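Local coordinates for YARHG domain-containing protein (Legionella pneumophila subsp. pneumophila, PDB 4G2A), which is of unknown function, and is only tentatively regarded as a nutrient-binding protein that joins DUF4424 and YARHG domains, at residues 40-44 with 146-150; 273-277 with 306-311; 59-64 with 130-134; 11-16 with 63-67. All coordinates share one frame; numbering follows the deposited sequence.

Interaction 1: residues 40-44 with 146-150; sequences MNGSW and GATYD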
loop_
_atom_site.group_PDB
_atom_site.type_symbol
_atom_site.label_atom_id
_atom_site.label_comp_id
_atom_site.label_asym_id
_atom_site.label_seq_id
_atom_site.Cartn_x
_atom_site.Cartn_y
_atom_site.Cartn_z
HETATM N N MSE A 40 3.283 12.650 5.288
HETATM C CA MSE A 40 2.284 11.698 4.771
HETATM C C MSE A 40 1.979 11.976 3.303
HETATM O O MSE A 40 0.821 11.973 2.873
HETATM C CB MSE A 40 0.993 11.684 5.623
HETATM C CG MSE A 40 1.216 11.478 7.121
HETATM SE SE MSE A 40 2.473 10.059 7.612
HETATM C CE MSE A 40 1.690 8.538 6.714
ATOM N N ASN A 41 3.045 12.198 2.529
ATOM C CA ASN A 41 2.944 12.483 1.106
ATOM C C ASN A 41 3.516 11.296 0.295
ATOM O O ASN A 41 4.010 11.454 -0.825
ATOM C CB ASN A 41 3.620 13.839 0.770
ATOM C CG ASN A 41 5.106 13.902 1.023
ATOM O OD1 ASN A 41 5.719 12.977 1.558
ATOM N ND2 ASN A 41 5.720 14.997 0.610
ATOM N N GLY A 42 3.382 10.111 0.868
ATOM C CA GLY A 42 3.790 8.868 0.231
ATOM C C GLY A 42 2.912 8.507 -0.950
ATOM O O GLY A 42 1.757 8.951 -1.064
ATOM N N SER A 43 3.474 7.710 -1.855
ATOM C CA SER A 43 2.774 7.274 -3.049
ATOM C C SER A 43 3.180 5.854 -3.423
ATOM O O SER A 43 4.206 5.346 -2.970
ATOM C CB SER A 43 3.056 8.224 -4.214
ATOM O OG SER A 43 4.444 8.481 -4.376
ATOM N N TRP A 44 2.310 5.206 -4.207
ATOM C CA TRP A 44 2.521 3.908 -4.816
ATOM C C TRP A 44 2.405 4.068 -6.327
ATOM O O TRP A 44 1.462 4.704 -6.816
ATOM C CB TRP A 44 1.522 2.866 -4.296
ATOM C CG TRP A 44 1.702 2.525 -2.851
ATOM C CD1 TRP A 44 0.937 2.954 -1.811
ATOM C CD2 TRP A 44 2.699 1.659 -2.288
ATOM N NE1 TRP A 44 1.407 2.436 -0.633
ATOM C CE2 TRP A 44 2.483 1.625 -0.895
ATOM C CE3 TRP A 44 3.729 0.871 -2.832
ATOM C CZ2 TRP A 44 3.254 0.835 -0.034
ATOM C CZ3 TRP A 44 4.528 0.123 -1.972
ATOM C CH2 TRP A 44 4.271 0.089 -0.595
ATOM N N GLY A 146 -2.102 7.599 -3.768
ATOM C CA GLY A 146 -1.543 8.053 -2.505
ATOM C C GLY A 146 -1.288 6.828 -1.642
ATOM O O GLY A 146 -1.634 5.695 -2.026
ATOM N N ALA A 147 -0.640 7.019 -0.489
ATOM C CA ALA A 147 -0.358 5.874 0.355
ATOM C C ALA A 147 -1.266 5.895 1.575
ATOM O O ALA A 147 -1.065 6.683 2.505
ATOM C CB ALA A 147 1.108 5.837 0.743
ATOM N N THR A 148 -2.304 5.042 1.526
ATOM C CA THR A 148 -3.306 4.837 2.563
ATOM C C THR A 148 -2.612 4.594 3.915
ATOM O O THR A 148 -1.626 3.858 4.011
ATOM C CB THR A 148 -4.262 3.676 2.140
ATOM O OG1 THR A 148 -4.959 4.117 0.995
ATOM C CG2 THR A 148 -5.318 3.333 3.181
ATOM N N TYR A 149 -3.136 5.242 4.945
ATOM C CA TYR A 149 -2.624 5.100 6.283
ATOM C C TYR A 149 -3.774 5.324 7.284
ATOM O O TYR A 149 -4.769 5.962 6.956
ATOM C CB TYR A 149 -1.402 6.029 6.522
ATOM C CG TYR A 149 -1.720 7.508 6.509
ATOM C CD1 TYR A 149 -1.692 8.236 5.324
ATOM C CD2 TYR A 149 -2.020 8.187 7.688
ATOM C CE1 TYR A 149 -1.982 9.601 5.306
ATOM C CE2 TYR A 149 -2.317 9.547 7.682
ATOM C CZ TYR A 149 -2.283 10.254 6.490
ATOM O OH TYR A 149 -2.560 11.595 6.488
ATOM N N ASP A 150 -3.642 4.780 8.494
ATOM C CA ASP A 150 -4.705 4.912 9.480
ATOM C C ASP A 150 -4.185 5.283 10.878
ATOM O O ASP A 150 -2.968 5.334 11.106
ATOM C CB ASP A 150 -5.564 3.632 9.536
ATOM C CG ASP A 150 -4.811 2.360 9.829
ATOM O OD1 ASP A 150 -3.863 2.401 10.659
ATOM O OD2 ASP A 150 -5.254 1.299 9.355
HETATM O O HOH W 1 0.620 8.646 3.042
HETATM O O HOH W 2 0.000 9.685 0.621
HETATM O O HOH W 3 0.046 2.651 2.026
#

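Interaction 2: residues 273-277 with 306-311; sequences IYAQY and MLNEED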
loop_
_atom_site.group_PDB
_atom_site.type_symbol
_atom_site.label_atom_id
_atom_site.label_comp_id
_atom_site.label_asym_id
_atom_site.label_seq_id
_atom_site.Cartn_x
_atom_site.Cartn_y
_atom_site.Cartn_z
ATOM N N ILE A 273 12.936 8.297 20.965
ATOM C CA ILE A 273 12.302 9.557 20.560
ATOM C C ILE A 273 13.187 10.252 19.508
ATOM O O ILE A 273 12.659 10.797 18.540
ATOM C CB ILE A 273 11.993 10.474 21.792
ATOM C CG1 ILE A 273 10.955 9.814 22.731
ATOM C CG2 ILE A 273 11.494 11.861 21.360
ATOM C CD1 ILE A 273 10.833 10.421 24.129
ATOM N N TYR A 274 14.526 10.142 19.672
ATOM C CA TYR A 274 15.553 10.713 18.801
ATOM C C TYR A 274 15.966 9.754 17.677
ATOM O O TYR A 274 16.284 10.217 16.587
ATOM C CB TYR A 274 16.803 11.047 19.638
ATOM C CG TYR A 274 16.553 12.002 20.779
ATOM C CD1 TYR A 274 16.603 13.377 20.584
ATOM C CD2 TYR A 274 16.353 11.532 22.074
ATOM C CE1 TYR A 274 16.436 14.263 21.642
ATOM C CE2 TYR A 274 16.136 12.412 23.136
ATOM C CZ TYR A 274 16.182 13.779 22.914
ATOM O OH TYR A 274 15.997 14.672 23.941
ATOM N N ALA A 275 16.012 8.426 17.970
ATOM C CA ALA A 275 16.386 7.327 17.050
ATOM C C ALA A 275 15.409 7.231 15.890
ATOM O O ALA A 275 15.760 6.749 14.814
ATOM C CB ALA A 275 16.429 6.015 17.799
ATOM N N GLN A 276 14.184 7.720 16.132
ATOM C CA GLN A 276 13.039 7.896 15.230
ATOM C C GLN A 276 13.484 8.666 13.973
ATOM O O GLN A 276 13.023 8.363 12.881
ATOM C CB GLN A 276 11.961 8.722 16.007
ATOM C CG GLN A 276 10.597 8.867 15.339
ATOM C CD GLN A 276 9.710 9.954 15.921
ATOM O OE1 GLN A 276 8.770 10.430 15.265
ATOM N NE2 GLN A 276 9.973 10.396 17.146
ATOM N N TYR A 277 14.382 9.664 14.143
ATOM C CA TYR A 277 14.869 10.525 13.063
ATOM C C TYR A 277 16.299 10.169 12.609
ATOM O O TYR A 277 16.888 10.859 11.777
ATOM C CB TYR A 277 14.781 11.997 13.510
ATOM C CG TYR A 277 13.386 12.388 13.961
ATOM C CD1 TYR A 277 12.337 12.480 13.047
ATOM C CD2 TYR A 277 13.108 12.634 15.303
ATOM C CE1 TYR A 277 11.050 12.816 13.454
ATOM C CE2 TYR A 277 11.823 12.960 15.724
ATOM C CZ TYR A 277 10.800 13.069 14.791
ATOM O OH TYR A 277 9.523 13.404 15.165
HETATM N N MSE A 306 14.224 18.203 14.164
HETATM C CA MSE A 306 13.285 17.191 13.673
HETATM C C MSE A 306 12.233 16.786 14.724
HETATM O O MSE A 306 11.187 16.243 14.347
HETATM C CB MSE A 306 14.046 15.950 13.184
HETATM C CG MSE A 306 14.721 16.202 11.846
HETATM SE SE MSE A 306 16.058 14.911 11.335
HETATM C CE MSE A 306 16.475 15.597 9.569
ATOM N N LEU A 307 12.488 17.058 16.025
ATOM C CA LEU A 307 11.534 16.713 17.084
ATOM C C LEU A 307 10.272 17.581 16.971
ATOM O O LEU A 307 10.353 18.808 16.867
ATOM C CB LEU A 307 12.140 16.820 18.490
ATOM C CG LEU A 307 13.349 15.936 18.795
ATOM C CD1 LEU A 307 14.069 16.449 19.998
ATOM C CD2 LEU A 307 12.949 14.505 19.043
ATOM N N ASN A 308 9.120 16.915 16.938
ATOM C CA ASN A 308 7.819 17.543 16.804
ATOM C C ASN A 308 7.203 17.759 18.200
ATOM O O ASN A 308 7.844 17.459 19.212
ATOM C CB ASN A 308 6.902 16.728 15.846
ATOM C CG ASN A 308 6.436 15.354 16.290
ATOM O OD1 ASN A 308 6.416 15.010 17.467
ATOM N ND2 ASN A 308 5.911 14.576 15.358
ATOM N N GLU A 309 5.976 18.311 18.243
ATOM C CA GLU A 309 5.252 18.639 19.477
ATOM C C GLU A 309 4.962 17.395 20.327
ATOM O O GLU A 309 5.048 17.482 21.548
ATOM C CB GLU A 309 3.956 19.410 19.156
ATOM C CG GLU A 309 4.240 20.833 18.688
ATOM C CD GLU A 309 3.065 21.670 18.211
ATOM O OE1 GLU A 309 1.992 21.623 18.858
ATOM O OE2 GLU A 309 3.239 22.423 17.224
ATOM N N GLU A 310 4.656 16.242 19.688
ATOM C CA GLU A 310 4.376 14.977 20.378
ATOM C C GLU A 310 5.617 14.483 21.120
ATOM O O GLU A 310 5.512 14.093 22.283
ATOM C CB GLU A 310 3.871 13.896 19.397
ATOM C CG GLU A 310 2.445 14.084 18.901
ATOM C CD GLU A 310 2.237 15.251 17.957
ATOM O OE1 GLU A 310 2.737 15.187 16.811
ATOM O OE2 GLU A 310 1.606 16.246 18.382
ATOM N N ASP A 311 6.786 14.518 20.446
ATOM C CA ASP A 311 8.098 14.135 20.975
ATOM C C ASP A 311 8.424 14.932 22.219
ATOM O O ASP A 311 8.713 14.350 23.252
ATOM C CB ASP A 311 9.186 14.374 19.918
ATOM C CG ASP A 311 8.990 13.663 18.586
ATOM O OD1 ASP A 311 8.273 12.633 18.552
ATOM O OD2 ASP A 311 9.527 14.146 17.578
#

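Interaction 3: residues 59-64 with 130-134; sequences EVTISM and TFPPL. With SO4 (sulfate ion), chain B.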
loop_
_atom_site.group_PDB
_atom_site.type_symbol
_atom_site.label_atom_id
_atom_site.label_comp_id
_atom_site.label_asym_id
_atom_site.label_seq_id
_atom_site.Cartn_x
_atom_site.Cartn_y
_atom_site.Cartn_z
ATOM N N GLU A 59 -13.178 -12.665 -34.822
ATOM C CA GLU A 59 -12.800 -11.333 -34.371
ATOM C C GLU A 59 -13.839 -10.809 -33.349
ATOM O O GLU A 59 -15.048 -10.908 -33.579
ATOM C CB GLU A 59 -12.684 -10.379 -35.570
ATOM C CG GLU A 59 -11.955 -9.087 -35.266
ATOM C CD GLU A 59 -12.758 -7.843 -35.575
ATOM O OE1 GLU A 59 -13.510 -7.386 -34.685
ATOM O OE2 GLU A 59 -12.641 -7.327 -36.710
ATOM N N VAL A 60 -13.358 -10.307 -32.195
ATOM C CA VAL A 60 -14.244 -9.781 -31.168
ATOM C C VAL A 60 -13.756 -8.405 -30.757
ATOM O O VAL A 60 -12.548 -8.181 -30.644
ATOM C CB VAL A 60 -14.441 -10.722 -29.940
ATOM C CG1 VAL A 60 -15.243 -11.967 -30.298
ATOM C CG2 VAL A 60 -13.126 -11.109 -29.304
ATOM N N THR A 61 -14.698 -7.478 -30.569
ATOM C CA THR A 61 -14.439 -6.111 -30.117
ATOM C C THR A 61 -15.158 -5.946 -28.794
ATOM O O THR A 61 -16.377 -6.140 -28.717
ATOM C CB THR A 61 -14.850 -5.062 -31.176
ATOM O OG1 THR A 61 -14.155 -5.329 -32.399
ATOM C CG2 THR A 61 -14.555 -3.632 -30.729
ATOM N N ILE A 62 -14.394 -5.656 -27.740
ATOM C CA ILE A 62 -14.946 -5.490 -26.396
ATOM C C ILE A 62 -14.460 -4.174 -25.779
ATOM O O ILE A 62 -13.407 -3.639 -26.137
ATOM C CB ILE A 62 -14.657 -6.705 -25.440
ATOM C CG1 ILE A 62 -13.191 -6.761 -24.946
ATOM C CG2 ILE A 62 -15.125 -8.055 -26.003
ATOM C CD1 ILE A 62 -13.047 -7.158 -23.488
ATOM N N SER A 63 -15.245 -3.667 -24.854
ATOM C CA SER A 63 -14.918 -2.490 -24.086
ATOM C C SER A 63 -14.384 -2.972 -22.717
ATOM O O SER A 63 -14.984 -3.841 -22.070
ATOM C CB SER A 63 -16.146 -1.588 -23.956
ATOM O OG SER A 63 -15.811 -0.312 -23.431
HETATM N N MSE A 64 -13.202 -2.496 -22.346
HETATM C CA MSE A 64 -12.565 -2.824 -21.076
HETATM C C MSE A 64 -12.637 -1.627 -20.184
HETATM O O MSE A 64 -12.586 -0.502 -20.680
HETATM C CB MSE A 64 -11.108 -3.217 -21.275
HETATM C CG MSE A 64 -10.906 -4.606 -21.776
HETATM SE SE MSE A 64 -9.056 -5.118 -21.473
HETATM C CE MSE A 64 -9.067 -6.716 -22.597
ATOM N N THR A 130 -9.801 -4.819 -29.697
ATOM C CA THR A 130 -10.201 -5.711 -30.777
ATOM C C THR A 130 -9.273 -6.915 -30.748
ATOM O O THR A 130 -8.046 -6.779 -30.703
ATOM C CB THR A 130 -10.238 -4.997 -32.152
ATOM O OG1 THR A 130 -11.149 -3.893 -32.074
ATOM C CG2 THR A 130 -10.709 -5.915 -33.273
ATOM N N PHE A 131 -9.875 -8.092 -30.739
ATOM C CA PHE A 131 -9.139 -9.329 -30.768
ATOM C C PHE A 131 -9.404 -10.068 -32.072
ATOM O O PHE A 131 -10.526 -10.565 -32.253
ATOM C CB PHE A 131 -9.514 -10.254 -29.598
ATOM C CG PHE A 131 -9.236 -9.824 -28.181
ATOM C CD1 PHE A 131 -10.002 -8.835 -27.575
ATOM C CD2 PHE A 131 -8.318 -10.520 -27.398
ATOM C CE1 PHE A 131 -9.785 -8.481 -26.246
ATOM C CE2 PHE A 131 -8.121 -10.183 -26.063
ATOM C CZ PHE A 131 -8.838 -9.150 -25.501
ATOM N N PRO A 132 -8.367 -10.225 -32.944
ATOM C CA PRO A 132 -8.500 -11.100 -34.124
ATOM C C PRO A 132 -8.849 -12.560 -33.718
ATOM O O PRO A 132 -8.748 -12.889 -32.528
ATOM C CB PRO A 132 -7.088 -11.041 -34.758
ATOM C CG PRO A 132 -6.471 -9.806 -34.226
ATOM C CD PRO A 132 -6.994 -9.691 -32.832
ATOM N N PRO A 133 -9.222 -13.471 -34.653
ATOM C CA PRO A 133 -9.546 -14.859 -34.238
ATOM C C PRO A 133 -8.419 -15.565 -33.469
ATOM O O PRO A 133 -7.269 -15.588 -33.915
ATOM C CB PRO A 133 -9.824 -15.571 -35.574
ATOM C CG PRO A 133 -10.265 -14.486 -36.489
ATOM C CD PRO A 133 -9.436 -13.287 -36.104
ATOM N N LEU A 134 -8.766 -16.115 -32.289
ATOM C CA LEU A 134 -7.923 -16.866 -31.337
ATOM C C LEU A 134 -6.650 -16.102 -30.855
ATOM O O LEU A 134 -5.723 -16.715 -30.303
ATOM C CB LEU A 134 -7.537 -18.249 -31.919
ATOM C CG LEU A 134 -8.686 -19.266 -32.036
ATOM C CD1 LEU A 134 -8.239 -20.511 -32.770
ATOM C CD2 LEU A 134 -9.286 -19.623 -30.650
HETATM S S SO4 B . -18.817 -4.467 -24.933
HETATM O O1 SO4 B . -19.621 -3.405 -24.322
HETATM O O2 SO4 B . -19.571 -5.722 -24.973
HETATM O O3 SO4 B . -18.452 -4.082 -26.300
HETATM O O4 SO4 B . -17.618 -4.660 -24.139
#

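Interaction 4: residues 11-16 with 63-67; sequences SLPIPV and SMAFP. With SO4 (sulfate ion), chain B.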
loop_
_atom_site.group_PDB
_atom_site.type_symbol
_atom_site.label_atom_id
_atom_site.label_comp_id
_atom_site.label_asym_id
_atom_site.label_seq_id
_atom_site.Cartn_x
_atom_site.Cartn_y
_atom_site.Cartn_z
ATOM N N SER A 11 -6.602 -1.966 -9.468
ATOM C CA SER A 11 -7.654 -2.924 -9.805
ATOM C C SER A 11 -7.334 -3.601 -11.123
ATOM O O SER A 11 -6.710 -2.977 -11.998
ATOM C CB SER A 11 -9.009 -2.221 -9.909
ATOM O OG SER A 11 -9.595 -1.922 -8.652
ATOM N N LEU A 12 -7.753 -4.871 -11.267
ATOM C CA LEU A 12 -7.627 -5.607 -12.534
ATOM C C LEU A 12 -8.494 -4.916 -13.605
ATOM O O LEU A 12 -9.524 -4.340 -13.224
ATOM C CB LEU A 12 -8.119 -7.083 -12.382
ATOM C CG LEU A 12 -7.196 -8.117 -11.768
ATOM C CD1 LEU A 12 -7.877 -9.447 -11.722
ATOM C CD2 LEU A 12 -5.885 -8.253 -12.544
ATOM N N PRO A 13 -8.176 -4.978 -14.920
ATOM C CA PRO A 13 -9.143 -4.470 -15.908
ATOM C C PRO A 13 -10.360 -5.388 -15.885
ATOM O O PRO A 13 -10.232 -6.568 -15.533
ATOM C CB PRO A 13 -8.394 -4.555 -17.254
ATOM C CG PRO A 13 -7.024 -5.030 -16.951
ATOM C CD PRO A 13 -7.054 -5.666 -15.587
ATOM N N ILE A 14 -11.544 -4.863 -16.187
ATOM C CA ILE A 14 -12.717 -5.723 -16.169
ATOM C C ILE A 14 -13.504 -5.572 -17.474
ATOM O O ILE A 14 -13.461 -4.506 -18.085
ATOM C CB ILE A 14 -13.603 -5.465 -14.916
ATOM C CG1 ILE A 14 -14.125 -4.034 -14.839
ATOM C CG2 ILE A 14 -12.889 -5.855 -13.639
ATOM C CD1 ILE A 14 -15.578 -3.972 -14.714
ATOM N N PRO A 15 -14.278 -6.593 -17.894
ATOM C CA PRO A 15 -15.120 -6.407 -19.085
ATOM C C PRO A 15 -16.463 -5.755 -18.729
ATOM O O PRO A 15 -16.988 -5.973 -17.638
ATOM C CB PRO A 15 -15.319 -7.833 -19.608
ATOM C CG PRO A 15 -15.085 -8.743 -18.427
ATOM C CD PRO A 15 -14.458 -7.943 -17.305
ATOM N N VAL A 16 -17.019 -4.958 -19.664
ATOM C CA VAL A 16 -18.311 -4.281 -19.526
ATOM C C VAL A 16 -19.428 -5.348 -19.604
ATOM O O VAL A 16 -20.382 -5.288 -18.825
ATOM C CB VAL A 16 -18.466 -3.166 -20.600
ATOM C CG1 VAL A 16 -19.843 -2.506 -20.539
ATOM C CG2 VAL A 16 -17.373 -2.114 -20.455
ATOM N N SER A 63 -15.245 -3.667 -24.854
ATOM C CA SER A 63 -14.918 -2.490 -24.086
ATOM C C SER A 63 -14.384 -2.972 -22.717
ATOM O O SER A 63 -14.984 -3.841 -22.070
ATOM C CB SER A 63 -16.146 -1.588 -23.956
ATOM O OG SER A 63 -15.811 -0.312 -23.431
HETATM N N MSE A 64 -13.202 -2.496 -22.346
HETATM C CA MSE A 64 -12.565 -2.824 -21.076
HETATM C C MSE A 64 -12.637 -1.627 -20.184
HETATM O O MSE A 64 -12.586 -0.502 -20.680
HETATM C CB MSE A 64 -11.108 -3.217 -21.275
HETATM C CG MSE A 64 -10.906 -4.606 -21.776
HETATM SE SE MSE A 64 -9.056 -5.118 -21.473
HETATM C CE MSE A 64 -9.067 -6.716 -22.597
ATOM N N ALA A 65 -12.705 -1.854 -18.863
ATOM C CA ALA A 65 -12.771 -0.766 -17.898
ATOM C C ALA A 65 -11.815 -0.969 -16.748
ATOM O O ALA A 65 -11.650 -2.103 -16.273
ATOM C CB ALA A 65 -14.185 -0.632 -17.365
ATOM N N PHE A 66 -11.188 0.147 -16.295
ATOM C CA PHE A 66 -10.341 0.195 -15.101
ATOM C C PHE A 66 -11.151 0.906 -14.009
ATOM O O PHE A 66 -11.268 2.120 -14.087
ATOM C CB PHE A 66 -8.981 0.888 -15.341
ATOM C CG PHE A 66 -8.229 1.231 -14.060
ATOM C CD1 PHE A 66 -7.468 0.271 -13.399
ATOM C CD2 PHE A 66 -8.267 2.515 -13.530
ATOM C CE1 PHE A 66 -6.745 0.598 -12.243
ATOM C CE2 PHE A 66 -7.553 2.834 -12.365
ATOM C CZ PHE A 66 -6.790 1.873 -11.739
ATOM N N PRO A 67 -11.739 0.180 -13.015
ATOM C CA PRO A 67 -12.514 0.856 -11.960
ATOM C C PRO A 67 -11.623 1.491 -10.914
ATOM O O PRO A 67 -10.518 1.014 -10.664
ATOM C CB PRO A 67 -13.353 -0.267 -11.347
ATOM C CG PRO A 67 -12.934 -1.520 -12.017
ATOM C CD PRO A 67 -11.682 -1.271 -12.773
HETATM S S SO4 B . -18.817 -4.467 -24.933
HETATM O O1 SO4 B . -19.621 -3.405 -24.322
HETATM O O2 SO4 B . -19.571 -5.722 -24.973
HETATM O O3 SO4 B . -18.452 -4.082 -26.300
HETATM O O4 SO4 B . -17.618 -4.660 -24.139
HETATM O O HOH W 4 -8.763 0.881 -8.632
#

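Interaction 1: residues 40-44 with 146-150
The N-H of A147 is shared between two acceptors, G42 O and a water: A147 N lies 3.1 Å from G42 O in a bent, weak hydrogen bond, and it also donates to the water 3.0 Å away, which in turn can donate to G42 O. Direct and water-mediated links thus run in parallel between G42 and A147, and the division of one N-H between them is consistent with the bend of the direct bond. A second water extends the bridge, since it can donate to A147 O and, weakly, to M40 O. Beside these polar links A147 CB presses on the glycine backbone, 3.6 Å from G42 C. The same methyl also meets the indole of W44 obliquely, with A147 CB 3.7 Å from W44 NE1. That nitrogen is not left to the methyl alone, because a third water in the ring plane accepts from W44 NE1 and donates to T148 O. The side chain of M40, a selenomethionine, supplies the apolar part. Bends at chi2 (-45°) and chi3 (-56°) fold its chain back so that the methyl CE settles over one face of the Y149 ring, 3.7 Å from the centroid, with SE higher above the same face. L35 packs against both W44 and A147, and the short strand 4-6 adjoins Y149. The whole is a Met-aromatic contact beside a water-bridged antiparallel strand end, where S43 and G146 form a non-hydrogen-bonded pair between strands 43-54 and 136-150 of the beta domain.

Interaction 2: residues 273-277 with 306-311
M306, a selenomethionine, opens the second segment by laying its CB over one face of the Y277 ring, 4.0 Å from the centroid, while its extended chain carries SE past the tyrosine CB as an oblique Met-aromatic contact. Its carbonyl stands over the same ring, M306 O being 3.2 Å from Y277 CZ; Q276 CG backs the opposite face. L307 follows with a forked grip: CD1 reaches Y274 CE1 at 3.6 Å, and CD2 touches I273 CG2 and the ring edge of Y277. N308 occupies the N-cap position of helix 309-321, and its backbone N donates to D311 OD2 from above the carboxylate plane. D311 then gathers the polar bonds. Its OD2 takes the phenol of Y277 through the syn lone pair, Y277 OH to D311 OD2 measuring 2.5 Å, and OD1 accepts an almost straight bond (176°) from Q276 NE2. An anti first torsion (chi1 -172°) and an extended chain carry that amide across, where NE2 also donates to I273 O. R241 on helix 236-250 binds both Q276 OE1 and Y277 OH, tying in a third helix. Such a buried carboxylate, joining the residues that follow helix 263-275 to the first turn of helix 309-321, is helix-to-helix packing within the YARHG domain.

Interaction 3: residues 59-64 with 130-134
With chi1 near -64°, F131 sets its CG beside the backbone nitrogen and anti to the carbonyl carbon, which sends the ring along the sheet toward I62 and M64. The selenomethionine M64 reaches it with an extended chain, its methyl CE arriving in the ring plane 3.8 Å from F131 CZ, and I62 CG1 stands 4.0 Å from F131 CE1. Closer to the backbone, V60 CG2 rests 3.7 Å from F131 CB. V60 and F131 form an antiparallel hydrogen-bonded pair: F131 N to V60 O is short at 2.7 Å and practically straight (179°), and V60 N returns the bond to F131 O. T61 and T130 are the adjoining non-hydrogen-bonded pair, with their hydroxyls on the face away from F131, where T61 OG1 and T130 OG1 make a weak bond at 3.3 Å. The methyl of T130 lies against the carboxylate end of E59. F52 and V137 of neighbouring strands also touch F131, while a sulfate, probably from the crystallisation liquor, accepts from S63 N. The chemistry therefore divides by face, with an apolar ring packed inward and hydroxyls and a carboxylate toward solvent, joined by a backbone ladder at V60 and F131, after which P132 and P133 follow in loop.

Interaction 4: residues 11-16 with 63-67
An antiparallel beta ladder in the DUF4424 part of the protein, joining strands 10-15 and 60-68, frames this contact. I14 and A65 are its hydrogen-bonded pair, I14 N reaching A65 O at 2.8 Å and A65 N returning the bond to I14 O at 2.9 Å. Next along, P15 and M64 make the non-hydrogen-bonded pair, so the proline, which has no N-H to give, sits where the ladder asks for none. A longer, weak bond from V16 N to S63 O continues the ladder, and there V16 CG2 packs 3.7 Å from S63 CB. I14 swings CG1 between its backbone nitrogen and carbonyl carbon (chi1 60°), which brings that branch 4.0 Å from P67 CG. At S11 and P67, F66 turns a ring edge to the carbonyl of S11, with F66 CE1 3.6 Å from S11 O, and a water joins S11 OG to P67 O. F95 stacks on the F66 ring, while W167 takes the carbonyl of P13. V16 CG1 comes within 3.9 Å of sulfate O1, and S17 also bonds to that ion. Two firm backbone bonds and the weak one from V16 thus hold the strands together, with side-chain packing and the water between S11 and P67 completing the contact.

In the fold
Interactions 3 and 4 are closest, with centres 14 Å apart, because strand 60-68 serves both: residues S63 and M64 belong to each, and strands 123-131 and 10-15 flank it as neighbours. Interaction 1 lies about 24 Å from interaction 4, centre to centre, on strands 43-54 and 136-150, which connect in sequence to strands 60-68 and 123-131. Interaction 3 is therefore nested within the loop that interaction 1 closes, whereas interactions 1 and 4 interleave along the chain. Interaction 2 comes later in sequence, in the helical YARHG domain, with its centre about 57 Å from that of interaction 3. The contacts thus illustrate a beta-rich part followed along the chain by the helical YARHG domain.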